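Local coordinates for protein cysteine hydrolase (Vibrio cholerae, PDB 6V98) that acts as a type VI secretion system effector and is probably a cysteine hydrolase delivered to attack rival bacterial cells, at residues D127-G132 / D161-D166; V10-Y15 / T57-Y62; D4-P9 / V84-G89; Y65-S70 / P140-Y145. All blocks are in the same frame, centred on the assembly; numbering follows the deposited sequence.

Contact 1 of 4, residues D127-G132 / D161-D166; sequences DSWLRG and DAMGLD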
loop_
_atom_site.group_PDB
_atom_site.type_symbol
_atom_site.label_atom_id
_atom_site.label_comp_id
_atom_site.label_asym_id
_atom_site.label_seq_id
_atom_site.Cartn_x
_atom_site.Cartn_y
_atom_site.Cartn_z
ATOM N N ASP A 127 9.924 -3.941 -6.092
ATOM C CA ASP A 127 10.486 -2.624 -6.378
ATOM C C ASP A 127 10.537 -2.370 -7.876
ATOM O O ASP A 127 10.181 -1.281 -8.347
ATOM C CB ASP A 127 11.880 -2.513 -5.761
ATOM C CG ASP A 127 12.390 -1.094 -5.742
ATOM O OD1 ASP A 127 11.795 -0.272 -5.019
ATOM O OD2 ASP A 127 13.381 -0.808 -6.448
ATOM N N SER A 128 10.952 -3.376 -8.642
ATOM C CA SER A 128 10.983 -3.241 -10.097
ATOM C C SER A 128 9.585 -3.044 -10.683
ATOM O O SER A 128 9.396 -2.239 -11.607
ATOM C CB SER A 128 11.653 -4.474 -10.707
ATOM O OG SER A 128 11.701 -4.351 -12.122
ATOM N N TRP A 129 8.594 -3.779 -10.172
ATOM C CA TRP A 129 7.227 -3.655 -10.683
ATOM C C TRP A 129 6.661 -2.264 -10.407
ATOM O O TRP A 129 6.068 -1.635 -11.295
ATOM C CB TRP A 129 6.354 -4.749 -10.060
ATOM C CG TRP A 129 4.952 -4.944 -10.603
ATOM C CD1 TRP A 129 4.550 -5.888 -11.499
ATOM C CD2 TRP A 129 3.774 -4.224 -10.222
ATOM N NE1 TRP A 129 3.198 -5.795 -11.711
ATOM C CE2 TRP A 129 2.697 -4.776 -10.944
ATOM C CE3 TRP A 129 3.530 -3.155 -9.354
ATOM C CZ2 TRP A 129 1.393 -4.301 -10.823
ATOM C CZ3 TRP A 129 2.231 -2.685 -9.223
ATOM C CH2 TRP A 129 1.178 -3.257 -9.951
ATOM N N LEU A 130 6.857 -1.763 -9.185
ATOM C CA LEU A 130 6.367 -0.437 -8.815
ATOM C C LEU A 130 7.054 0.661 -9.622
ATOM O O LEU A 130 6.390 1.582 -10.118
ATOM C CB LEU A 130 6.568 -0.230 -7.312
ATOM C CG LEU A 130 5.639 -1.146 -6.512
ATOM C CD1 LEU A 130 6.186 -1.351 -5.085
ATOM C CD2 LEU A 130 4.221 -0.589 -6.486
ATOM N N ARG A 131 8.378 0.583 -9.778
ATOM C CA ARG A 131 9.065 1.559 -10.619
ATOM C C ARG A 131 8.596 1.453 -12.068
ATOM O O ARG A 131 8.478 2.465 -12.768
ATOM C CB ARG A 131 10.577 1.366 -10.538
ATOM C CG ARG A 131 11.202 1.739 -9.191
ATOM C CD ARG A 131 12.726 1.766 -9.275
ATOM N NE ARG A 131 13.326 0.430 -9.222
ATOM C CZ ARG A 131 13.683 -0.285 -10.288
ATOM N NH1 ARG A 131 13.503 0.199 -11.511
ATOM N NH2 ARG A 131 14.222 -1.489 -10.132
ATOM N N GLY A 132 8.316 0.234 -12.528
ATOM C CA GLY A 132 7.807 0.056 -13.881
ATOM C C GLY A 132 6.437 0.679 -14.076
ATOM O O GLY A 132 6.176 1.320 -15.096
ATOM N N ASP A 161 -0.881 -9.843 -6.497
ATOM C CA ASP A 161 -1.068 -10.907 -7.484
ATOM C C ASP A 161 0.225 -11.170 -8.247
ATOM O O ASP A 161 0.625 -12.325 -8.445
ATOM C CB ASP A 161 -2.184 -10.531 -8.467
ATOM C CG ASP A 161 -3.525 -11.192 -8.141
ATOM O OD1 ASP A 161 -3.616 -12.442 -8.183
ATOM O OD2 ASP A 161 -4.492 -10.454 -7.856
ATOM N N ALA A 162 0.890 -10.097 -8.689
ATOM C CA ALA A 162 2.101 -10.235 -9.490
ATOM C C ALA A 162 3.237 -10.854 -8.687
ATOM O O ALA A 162 4.116 -11.504 -9.266
ATOM C CB ALA A 162 2.520 -8.873 -10.054
ATOM N N MET A 163 3.234 -10.685 -7.366
ATOM C CA MET A 163 4.282 -11.266 -6.541
ATOM C C MET A 163 4.035 -12.743 -6.249
ATOM O O MET A 163 4.859 -13.370 -5.573
ATOM C CB MET A 163 4.418 -10.495 -5.219
ATOM C CG MET A 163 4.820 -9.016 -5.337
ATOM S SD MET A 163 6.391 -8.725 -6.191
ATOM C CE MET A 163 5.749 -8.241 -7.798
ATOM N N GLY A 164 2.920 -13.299 -6.723
ATOM C CA GLY A 164 2.547 -14.657 -6.378
ATOM C C GLY A 164 1.958 -14.823 -4.995
ATOM O O GLY A 164 1.964 -15.938 -4.458
ATOM N N LEU A 165 1.429 -13.758 -4.406
ATOM C CA LEU A 165 0.952 -13.799 -3.031
ATOM C C LEU A 165 -0.522 -14.167 -2.910
ATOM O O LEU A 165 -1.029 -14.270 -1.787
ATOM C CB LEU A 165 1.212 -12.454 -2.353
ATOM C CG LEU A 165 2.682 -12.032 -2.273
ATOM C CD1 LEU A 165 2.793 -10.614 -1.709
ATOM C CD2 LEU A 165 3.491 -13.022 -1.432
ATOM N N ASP A 166 -1.212 -14.378 -4.023
ATOM C CA ASP A 166 -2.599 -14.834 -4.027
ATOM C C ASP A 166 -3.490 -13.984 -3.115
ATOM O O ASP A 166 -4.043 -14.491 -2.133
ATOM C CB ASP A 166 -2.685 -16.303 -3.645
ATOM C CG ASP A 166 -4.075 -16.879 -3.861
ATOM O OD1 ASP A 166 -4.806 -16.377 -4.746
ATOM O OD2 ASP A 166 -4.449 -17.824 -3.137
#

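Contact 2 of 4, residues V10-Y15 / T57-Y62; sequences VVFPDY and TRYYEY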
loop_
_atom_site.group_PDB
_atom_site.type_symbol
_atom_site.label_atom_id
_atom_site.label_comp_id
_atom_site.label_asym_id
_atom_site.label_seq_id
_atom_site.Cartn_x
_atom_site.Cartn_y
_atom_site.Cartn_z
ATOM N N VAL A 10 -1.951 -1.069 2.828
ATOM C CA VAL A 10 -2.555 -0.225 3.857
ATOM C C VAL A 10 -3.757 0.479 3.246
ATOM O O VAL A 10 -3.676 0.991 2.127
ATOM C CB VAL A 10 -1.540 0.779 4.446
ATOM C CG1 VAL A 10 -0.448 0.016 5.223
ATOM C CG2 VAL A 10 -0.904 1.635 3.362
ATOM N N VAL A 11 -4.879 0.478 3.965
ATOM C CA VAL A 11 -6.078 1.197 3.566
ATOM C C VAL A 11 -6.406 2.209 4.656
ATOM O O VAL A 11 -6.232 1.934 5.848
ATOM C CB VAL A 11 -7.262 0.236 3.322
ATOM C CG1 VAL A 11 -8.553 1.007 3.079
ATOM C CG2 VAL A 11 -6.956 -0.686 2.123
ATOM N N PHE A 12 -6.850 3.388 4.237
ATOM C CA PHE A 12 -7.274 4.458 5.134
ATOM C C PHE A 12 -8.787 4.500 5.027
ATOM O O PHE A 12 -9.330 5.199 4.162
ATOM C CB PHE A 12 -6.649 5.792 4.716
ATOM C CG PHE A 12 -5.157 5.709 4.479
ATOM C CD1 PHE A 12 -4.651 5.509 3.198
ATOM C CD2 PHE A 12 -4.265 5.816 5.548
ATOM C CE1 PHE A 12 -3.283 5.418 2.984
ATOM C CE2 PHE A 12 -2.903 5.740 5.348
ATOM C CZ PHE A 12 -2.407 5.537 4.060
ATOM N N PRO A 13 -9.519 3.750 5.855
ATOM C CA PRO A 13 -10.959 3.582 5.601
ATOM C C PRO A 13 -11.767 4.846 5.795
ATOM O O PRO A 13 -12.895 4.918 5.294
ATOM C CB PRO A 13 -11.381 2.506 6.614
ATOM C CG PRO A 13 -10.136 2.082 7.325
ATOM C CD PRO A 13 -9.111 3.136 7.127
ATOM N N ASP A 14 -11.244 5.832 6.519
ATOM C CA ASP A 14 -11.972 7.064 6.788
ATOM C C ASP A 14 -11.567 8.200 5.859
ATOM O O ASP A 14 -12.007 9.338 6.056
ATOM C CB ASP A 14 -11.775 7.465 8.243
ATOM C CG ASP A 14 -12.291 6.411 9.193
ATOM O OD1 ASP A 14 -13.382 5.859 8.925
ATOM O OD2 ASP A 14 -11.605 6.125 10.190
ATOM N N TYR A 15 -10.733 7.902 4.868
ATOM C CA TYR A 15 -10.298 8.859 3.857
ATOM C C TYR A 15 -11.489 9.332 3.036
ATOM O O TYR A 15 -12.342 8.533 2.643
ATOM C CB TYR A 15 -9.272 8.160 2.970
ATOM C CG TYR A 15 -8.534 8.970 1.939
ATOM C CD1 TYR A 15 -7.221 9.360 2.165
ATOM C CD2 TYR A 15 -9.114 9.275 0.718
ATOM C CE1 TYR A 15 -6.514 10.056 1.217
ATOM C CE2 TYR A 15 -8.415 9.981 -0.242
ATOM C CZ TYR A 15 -7.116 10.366 0.012
ATOM O OH TYR A 15 -6.417 11.072 -0.934
ATOM N N THR A 57 12.851 0.499 3.316
ATOM C CA THR A 57 11.402 0.636 3.214
ATOM C C THR A 57 11.030 1.575 2.068
ATOM O O THR A 57 11.652 2.624 1.886
ATOM C CB THR A 57 10.829 1.176 4.544
ATOM O OG1 THR A 57 11.209 0.299 5.611
ATOM C CG2 THR A 57 9.313 1.253 4.517
ATOM N N ARG A 58 10.010 1.194 1.300
ATOM C CA ARG A 58 9.429 2.018 0.246
ATOM C C ARG A 58 7.926 2.126 0.451
ATOM O O ARG A 58 7.290 1.231 1.005
ATOM C CB ARG A 58 9.683 1.430 -1.158
ATOM C CG ARG A 58 11.125 1.078 -1.429
ATOM C CD ARG A 58 11.937 2.340 -1.577
ATOM N NE ARG A 58 13.295 2.054 -2.019
ATOM C CZ ARG A 58 14.389 2.400 -1.348
ATOM N NH1 ARG A 58 14.294 3.046 -0.187
ATOM N NH2 ARG A 58 15.583 2.095 -1.840
ATOM N N TYR A 59 7.346 3.212 -0.055
ATOM C CA TYR A 59 5.899 3.373 -0.053
ATOM C C TYR A 59 5.459 3.873 -1.421
ATOM O O TYR A 59 6.034 4.832 -1.948
ATOM C CB TYR A 59 5.432 4.335 1.054
ATOM C CG TYR A 59 3.941 4.581 1.017
ATOM C CD1 TYR A 59 3.415 5.655 0.301
ATOM C CD2 TYR A 59 3.056 3.724 1.662
ATOM C CE1 TYR A 59 2.044 5.871 0.234
ATOM C CE2 TYR A 59 1.684 3.924 1.590
ATOM C CZ TYR A 59 1.189 4.994 0.880
ATOM O OH TYR A 59 -0.164 5.218 0.820
ATOM N N TYR A 60 4.461 3.200 -2.003
ATOM C CA TYR A 60 3.891 3.564 -3.290
ATOM C C TYR A 60 2.377 3.586 -3.192
ATOM O O TYR A 60 1.778 2.863 -2.389
ATOM C CB TYR A 60 4.296 2.567 -4.389
ATOM C CG TYR A 60 5.691 2.749 -4.931
ATOM C CD1 TYR A 60 6.812 2.272 -4.244
ATOM C CD2 TYR A 60 5.888 3.391 -6.145
ATOM C CE1 TYR A 60 8.100 2.442 -4.771
ATOM C CE2 TYR A 60 7.152 3.563 -6.680
ATOM C CZ TYR A 60 8.253 3.095 -6.002
ATOM O OH TYR A 60 9.491 3.297 -6.575
ATOM N N GLU A 61 1.755 4.406 -4.037
ATOM C CA GLU A 61 0.304 4.413 -4.123
ATOM C C GLU A 61 -0.105 4.913 -5.503
ATOM O O GLU A 61 0.685 5.527 -6.223
ATOM C CB GLU A 61 -0.318 5.299 -3.025
ATOM C CG GLU A 61 0.115 6.747 -3.122
ATOM C CD GLU A 61 -0.103 7.510 -1.831
ATOM O OE1 GLU A 61 -0.977 7.096 -1.047
ATOM O OE2 GLU A 61 0.598 8.521 -1.619
ATOM N N TYR A 62 -1.365 4.660 -5.842
ATOM C CA TYR A 62 -1.952 5.071 -7.110
ATOM C C TYR A 62 -3.233 5.834 -6.825
ATOM O O TYR A 62 -4.043 5.405 -6.001
ATOM C CB TYR A 62 -2.245 3.853 -7.969
ATOM C CG TYR A 62 -3.019 4.155 -9.230
ATOM C CD1 TYR A 62 -2.401 4.765 -10.315
ATOM C CD2 TYR A 62 -4.367 3.823 -9.338
ATOM C CE1 TYR A 62 -3.114 5.026 -11.490
ATOM C CE2 TYR A 62 -5.082 4.093 -10.498
ATOM C CZ TYR A 62 -4.444 4.696 -11.561
ATOM O OH TYR A 62 -5.131 4.957 -12.711
#

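Contact 3 of 4, residues D4-P9 / V84-G89; sequences DDFLIP and VTIKSG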
loop_
_atom_site.group_PDB
_atom_site.type_symbol
_atom_site.label_atom_id
_atom_site.label_comp_id
_atom_site.label_asym_id
_atom_site.label_seq_id
_atom_site.Cartn_x
_atom_site.Cartn_y
_atom_site.Cartn_z
ATOM N N ASP A 4 12.253 -13.347 5.206
ATOM C CA ASP A 4 11.279 -12.966 4.187
ATOM C C ASP A 4 11.069 -11.454 4.161
ATOM O O ASP A 4 11.108 -10.777 5.189
ATOM C CB ASP A 4 9.934 -13.648 4.449
ATOM C CG ASP A 4 9.823 -15.011 3.789
ATOM O OD1 ASP A 4 10.670 -15.333 2.941
ATOM O OD2 ASP A 4 8.886 -15.757 4.127
ATOM N N ASP A 5 10.824 -10.925 2.961
ATOM C CA ASP A 5 10.448 -9.533 2.820
ATOM C C ASP A 5 9.026 -9.320 3.333
ATOM O O ASP A 5 8.298 -10.272 3.643
ATOM C CB ASP A 5 10.564 -9.104 1.360
ATOM C CG ASP A 5 11.945 -9.371 0.792
ATOM O OD1 ASP A 5 12.947 -8.971 1.437
ATOM O OD2 ASP A 5 12.034 -9.989 -0.285
ATOM N N PHE A 6 8.630 -8.050 3.402
ATOM C CA PHE A 6 7.314 -7.647 3.870
ATOM C C PHE A 6 6.626 -6.830 2.789
ATOM O O PHE A 6 7.243 -5.946 2.187
ATOM C CB PHE A 6 7.377 -6.772 5.138
ATOM C CG PHE A 6 8.096 -7.400 6.310
ATOM C CD1 PHE A 6 9.476 -7.485 6.330
ATOM C CD2 PHE A 6 7.384 -7.844 7.418
ATOM C CE1 PHE A 6 10.143 -8.034 7.438
ATOM C CE2 PHE A 6 8.039 -8.399 8.526
ATOM C CZ PHE A 6 9.415 -8.495 8.527
ATOM N N LEU A 7 5.352 -7.130 2.553
ATOM C CA LEU A 7 4.468 -6.281 1.756
ATOM C C LEU A 7 3.246 -5.982 2.616
ATOM O O LEU A 7 2.551 -6.907 3.054
ATOM C CB LEU A 7 4.064 -6.950 0.433
ATOM C CG LEU A 7 3.498 -5.986 -0.618
ATOM C CD1 LEU A 7 4.632 -5.135 -1.203
ATOM C CD2 LEU A 7 2.762 -6.737 -1.735
ATOM N N ILE A 8 3.008 -4.701 2.883
ATOM C CA ILE A 8 1.948 -4.282 3.792
ATOM C C ILE A 8 0.991 -3.380 3.028
ATOM O O ILE A 8 1.181 -2.150 3.009
ATOM C CB ILE A 8 2.517 -3.568 5.029
ATOM C CG1 ILE A 8 3.596 -4.432 5.681
ATOM C CG2 ILE A 8 1.408 -3.243 6.023
ATOM C CD1 ILE A 8 4.231 -3.779 6.894
ATOM N N PRO A 9 -0.007 -3.943 2.351
ATOM C CA PRO A 9 -1.118 -3.127 1.860
ATOM C C PRO A 9 -1.719 -2.365 3.025
ATOM O O PRO A 9 -1.955 -2.932 4.095
ATOM C CB PRO A 9 -2.097 -4.164 1.290
ATOM C CG PRO A 9 -1.233 -5.378 0.963
ATOM C CD PRO A 9 -0.181 -5.375 2.053
ATOM N N VAL A 84 12.599 0.889 8.504
ATOM C CA VAL A 84 12.285 0.215 9.748
ATOM C C VAL A 84 13.529 -0.507 10.253
ATOM O O VAL A 84 14.517 -0.670 9.541
ATOM C CB VAL A 84 11.097 -0.764 9.594
ATOM C CG1 VAL A 84 9.852 -0.018 9.137
ATOM C CG2 VAL A 84 11.442 -1.895 8.617
ATOM N N THR A 85 13.476 -0.953 11.501
ATOM C CA THR A 85 14.522 -1.767 12.101
ATOM C C THR A 85 14.035 -3.201 12.197
ATOM O O THR A 85 12.940 -3.454 12.709
ATOM C CB THR A 85 14.897 -1.252 13.486
ATOM O OG1 THR A 85 15.281 0.126 13.381
ATOM C CG2 THR A 85 16.051 -2.074 14.058
ATOM N N ILE A 86 14.831 -4.130 11.686
ATOM C CA ILE A 86 14.542 -5.548 11.795
ATOM C C ILE A 86 15.401 -6.105 12.917
ATOM O O ILE A 86 16.615 -5.874 12.952
ATOM C CB ILE A 86 14.821 -6.293 10.480
ATOM C CG1 ILE A 86 14.186 -5.588 9.278
ATOM C CG2 ILE A 86 14.314 -7.726 10.592
ATOM C CD1 ILE A 86 12.685 -5.560 9.299
ATOM N N LYS A 87 14.775 -6.830 13.839
ATOM C CA LYS A 87 15.472 -7.439 14.965
ATOM C C LYS A 87 15.009 -8.883 15.066
ATOM O O LYS A 87 13.832 -9.141 15.336
ATOM C CB LYS A 87 15.196 -6.678 16.260
ATOM C CG LYS A 87 15.597 -7.434 17.513
ATOM C CD LYS A 87 16.479 -6.589 18.406
ATOM C CE LYS A 87 17.096 -7.426 19.518
ATOM N NZ LYS A 87 17.963 -8.506 18.967
ATOM N N SER A 88 15.925 -9.823 14.827
ATOM C CA SER A 88 15.598 -11.247 14.843
ATOM C C SER A 88 14.413 -11.544 13.928
ATOM O O SER A 88 13.483 -12.269 14.289
ATOM C CB SER A 88 15.324 -11.730 16.264
ATOM O OG SER A 88 16.433 -11.447 17.091
ATOM N N GLY A 89 14.439 -10.953 12.739
ATOM C CA GLY A 89 13.422 -11.198 11.741
ATOM C C GLY A 89 12.162 -10.374 11.885
ATOM O O GLY A 89 11.350 -10.357 10.955
#

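Contact 4 of 4, residues Y65-S70 / P140-Y145; sequences YKNPKS and PDKIPY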
loop_
_atom_site.group_PDB
_atom_site.type_symbol
_atom_site.label_atom_id
_atom_site.label_comp_id
_atom_site.label_asym_id
_atom_site.label_seq_id
_atom_site.Cartn_x
_atom_site.Cartn_y
_atom_site.Cartn_z
ATOM N N TYR A 65 -3.536 11.899 -8.500
ATOM C CA TYR A 65 -2.434 12.816 -8.260
ATOM C C TYR A 65 -2.107 13.584 -9.528
ATOM O O TYR A 65 -2.247 13.070 -10.642
ATOM C CB TYR A 65 -1.198 12.060 -7.768
ATOM C CG TYR A 65 -1.497 11.242 -6.543
ATOM C CD1 TYR A 65 -1.657 11.853 -5.305
ATOM C CD2 TYR A 65 -1.625 9.858 -6.616
ATOM C CE1 TYR A 65 -1.938 11.114 -4.180
ATOM C CE2 TYR A 65 -1.917 9.110 -5.489
ATOM C CZ TYR A 65 -2.070 9.740 -4.276
ATOM O OH TYR A 65 -2.354 9.012 -3.133
ATOM N N LYS A 66 -1.667 14.826 -9.342
ATOM C CA LYS A 66 -1.399 15.720 -10.460
ATOM C C LYS A 66 -0.259 15.197 -11.320
ATOM O O LYS A 66 0.707 14.626 -10.814
ATOM C CB LYS A 66 -1.043 17.108 -9.924
ATOM C CG LYS A 66 -2.209 18.045 -9.769
ATOM C CD LYS A 66 -1.804 19.434 -10.237
ATOM C CE LYS A 66 -2.206 20.504 -9.253
ATOM N NZ LYS A 66 -1.653 21.830 -9.656
ATOM N N ASN A 67 -0.361 15.413 -12.631
ATOM C CA ASN A 67 0.723 15.082 -13.556
ATOM C C ASN A 67 0.631 16.020 -14.743
ATOM O O ASN A 67 -0.207 15.828 -15.637
ATOM C CB ASN A 67 0.686 13.629 -14.023
ATOM C CG ASN A 67 1.867 13.274 -14.937
ATOM O OD1 ASN A 67 2.644 14.145 -15.347
ATOM N ND2 ASN A 67 1.994 11.990 -15.265
ATOM N N PRO A 68 1.509 17.021 -14.816
ATOM C CA PRO A 68 1.464 17.968 -15.944
ATOM C C PRO A 68 1.779 17.343 -17.292
ATOM O O PRO A 68 1.437 17.940 -18.322
ATOM C CB PRO A 68 2.519 19.012 -15.558
ATOM C CG PRO A 68 3.485 18.243 -14.704
ATOM C CD PRO A 68 2.631 17.296 -13.904
ATOM N N LYS A 69 2.418 16.174 -17.337
ATOM C CA LYS A 69 2.830 15.572 -18.602
ATOM C C LYS A 69 1.917 14.445 -19.051
ATOM O O LYS A 69 2.288 13.677 -19.946
ATOM C CB LYS A 69 4.269 15.062 -18.518
ATOM C CG LYS A 69 5.287 16.139 -18.239
ATOM C CD LYS A 69 6.614 15.538 -17.842
ATOM C CE LYS A 69 7.728 16.041 -18.736
ATOM N NZ LYS A 69 7.402 17.363 -19.361
ATOM N N SER A 70 0.741 14.322 -18.451
ATOM C CA SER A 70 -0.216 13.309 -18.860
ATOM C C SER A 70 -1.604 13.908 -18.796
ATOM O O SER A 70 -1.948 14.578 -17.821
ATOM C CB SER A 70 -0.155 12.072 -17.958
ATOM O OG SER A 70 -1.278 11.246 -18.206
ATOM N N PRO A 140 1.106 7.375 -23.281
ATOM C CA PRO A 140 -0.178 7.417 -23.991
ATOM C C PRO A 140 -1.017 6.174 -23.811
ATOM O O PRO A 140 -2.223 6.225 -24.079
ATOM C CB PRO A 140 0.245 7.563 -25.458
ATOM C CG PRO A 140 1.591 8.171 -25.405
ATOM C CD PRO A 140 2.246 7.596 -24.182
ATOM N N ASP A 141 -0.410 5.051 -23.433
ATOM C CA ASP A 141 -1.096 3.783 -23.242
ATOM C C ASP A 141 -1.492 3.538 -21.787
ATOM O O ASP A 141 -1.971 2.443 -21.458
ATOM C CB ASP A 141 -0.219 2.630 -23.741
ATOM C CG ASP A 141 -0.284 2.463 -25.263
ATOM O OD1 ASP A 141 0.490 1.664 -25.817
ATOM O OD2 ASP A 141 -1.107 3.145 -25.901
ATOM N N LYS A 142 -1.290 4.520 -20.913
ATOM C CA LYS A 142 -1.663 4.376 -19.510
ATOM C C LYS A 142 -3.156 4.100 -19.378
ATOM O O LYS A 142 -3.981 4.766 -20.010
ATOM C CB LYS A 142 -1.287 5.652 -18.737
ATOM C CG LYS A 142 -1.524 5.542 -17.221
ATOM C CD LYS A 142 -1.015 6.793 -16.502
ATOM C CE LYS A 142 -1.829 8.032 -16.851
ATOM N NZ LYS A 142 -1.306 9.251 -16.114
ATOM N N ILE A 143 -3.504 3.113 -18.564
ATOM C CA ILE A 143 -4.921 2.792 -18.336
ATOM C C ILE A 143 -5.536 3.878 -17.465
ATOM O O ILE A 143 -5.015 4.142 -16.365
ATOM C CB ILE A 143 -5.064 1.429 -17.662
ATOM C CG1 ILE A 143 -4.468 0.316 -18.526
ATOM C CG2 ILE A 143 -6.539 1.150 -17.394
ATOM C CD1 ILE A 143 -5.249 0.098 -19.787
ATOM N N PRO A 144 -6.645 4.494 -17.876
ATOM C CA PRO A 144 -7.201 5.614 -17.108
ATOM C C PRO A 144 -7.726 5.177 -15.750
ATOM O O PRO A 144 -8.215 4.056 -15.570
ATOM C CB PRO A 144 -8.353 6.117 -17.986
ATOM C CG PRO A 144 -8.126 5.501 -19.345
ATOM C CD PRO A 144 -7.419 4.216 -19.098
ATOM N N TYR A 145 -7.646 6.106 -14.800
ATOM C CA TYR A 145 -8.245 5.919 -13.489
ATOM C C TYR A 145 -9.736 5.605 -13.617
ATOM O O TYR A 145 -10.450 6.218 -14.418
ATOM C CB TYR A 145 -8.047 7.185 -12.656
ATOM C CG TYR A 145 -8.616 7.066 -11.270
ATOM C CD1 TYR A 145 -9.895 7.536 -10.982
ATOM C CD2 TYR A 145 -7.892 6.475 -10.264
ATOM C CE1 TYR A 145 -10.434 7.420 -9.720
ATOM C CE2 TYR A 145 -8.415 6.358 -9.011
ATOM C CZ TYR A 145 -9.688 6.828 -8.735
ATOM O OH TYR A 145 -10.232 6.722 -7.467
#

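Contact 1 of 4, residues D127-G132 / D161-D166
W129 of helix 123-134 meets A162 and M163 at the end of helix 154-162 in a small apolar contact at the protein surface. The side chain has CG anti to the backbone N (chi1 -171°), which sends the indole toward the neighbouring helix, its pyrrole side leading. There NE1 comes within 3.6 Å of A162 CB, a van der Waals touch, and the methyl approaches the ring obliquely. M163 adds a second support nearer the root of the side chain, its CE lying 4.2 Å from W129 CB. The same indole also leans on D158 and L159, one turn back along helix 154-162. This helix follows C152, which carries a dimethylarsinoyl group, and a cysteine just ahead of a helix is consistent with the place of the nucleophile in clan CA peptidases. A Schellman motif ends the helix: G164, with positive phi (77°), returns its N to D161 O at 3.0 Å and turns the chain away just past the contact. On helix 123-134, the buried L130 packs on F155 and L159.

Contact 2 of 4, residues V10-Y15 / T57-Y62
Y59 reaches over an intervening strand to touch V10 and F12, and everything that meets here is buried. The phenol swings away from its own N (chi1 176°), and its CE2 edge lies 3.9 Å from V10 CG2, the methyl sitting near the ring plane. F12 comes from the opposite direction and presents its own edge: CE1 stands 3.8 Å from Y59 OH, which lies close to the plane of the phenylalanine ring. That hydroxyl is spent elsewhere, since it donates to E61 OE1 at 2.8 Å, approaching from above the carboxylate plane. The bond fixes the far end of Y59, and E61 is itself held by H44, R77 and S107. In the seven-stranded antiparallel sheet, strand 44-50 runs between strands 5-12 and 57-63, so the contact spans two strand spacings, with V10 and E61 CA atoms 9.7 Å apart. G46, the backbone partner of V10, has no side chain, which probably helps the long phenol to pass over the middle strand. Contact between the two segments ends beyond F12. A type I turn from F12 to Y15, with Y15 N bonded to F12 O at 3.1 Å, leads the chain off the sheet and leaves D14 exposed, though salt-bridged to R112; Y15 turns back to lay its ring near that of H44.

Contact 3 of 4, residues D4-P9 / V84-G89
F6 and I86 approach from opposite directions, one from strand 5-12 and the other from the short strand 86-87. In both residues the first torsion sets the leading atom, CG of F6 and CG1 of I86, anti to the carbonyl carbon and starts it off toward the other segment. The isoleucine arrives with its terminal methyl: CD1 lies 4.0 Å from F6 CE1, oblique to the ring. At the tip of the same ring a different atom is met. G89 O sits near the ring plane, 3.6 Å from F6 CZ, so the polar oxygen faces the weakly positive rim of the aromatic ring rather than its electron-rich surface. This carbonyl also accepts a hydrogen bond from N3 ND2, which helps settle its direction. Around the phenylalanine, I50 and I91 add apolar contacts, and R119 makes a cation-pi interaction with the ring. I91 also touches I86, joining both partners from strand 90-91. S88 and G89 both have positive phi, 53° and 84°, and with their psi values they match the two central positions of a type I′ turn. What rests on F6 is therefore a β-hairpin with a two-residue type I′ loop, strands 86-87 and 90-91, met at its first strand and at its turn by the start of a central strand of the main sheet.

Contact 4 of 4, residues Y65-S70 / P140-Y145
S70 and K142 make the one hydrogen bond that joins these two irregular segments, and the residues leading up to S70 explain how its hydroxyl is presented. N67 turns its amide inward, and both ends of that amide are used. OD1 accepts from K69 N at 2.9 Å, the donor lying above the carbonyl plane, which makes an Asx turn; ND2 gives to N138 OD1 and N75 OD1. P68 and K69 occupy the middle of a type I turn, closed weakly by S70 N to N67 O at 3.3 Å. S70 leaves that turn with OG anti to its own N (chi1 168°) and receives K142 NZ at 2.9 Å, while OG also accepts a hydrogen bond from I72 N. The lysine runs extended from its backbone and bends at chi3 (67°) to deliver its buried ammonium. NZ has further acceptors in the O atoms of N137, I72 and G74 and in N75 OD1, a shell of neutral oxygens that probably stabilises the charge. With S70 OG, five oxygens surround three N-H groups, so some must share a proton or be held only weakly. N67 ND2, also a donor, stays 4.4 Å from NZ, and the two share N75 OD1. Segment 65-70 belongs to the connection between strands 57-63 and 75-78, and segment 140-145 to that between helices 123-134 and 154-162; the lysine thus stitches the loop at the edge of the sheet to the one that links the two helices.

Contacts 2 and 3 share strand 5-12 in the main antiparallel sheet, with centres about 17 Å apart, and contact 2 is nested within the chain loop closed by contact 3. Contact 1 follows both in sequence and joins two helices; it meets contact 2 where L130 and R131 pack on Y60, and contact 3 where L165 touches L7. Contact 4 alternates along the chain with contacts 1 and 3. Its centre lies about 32 Å from that of contact 3, across the centre of the chain, yet Y62 packs on Y145 to connect it with contact 2. Helices, sheet and outlying loops are connected through these touches, consistent with one compact unit.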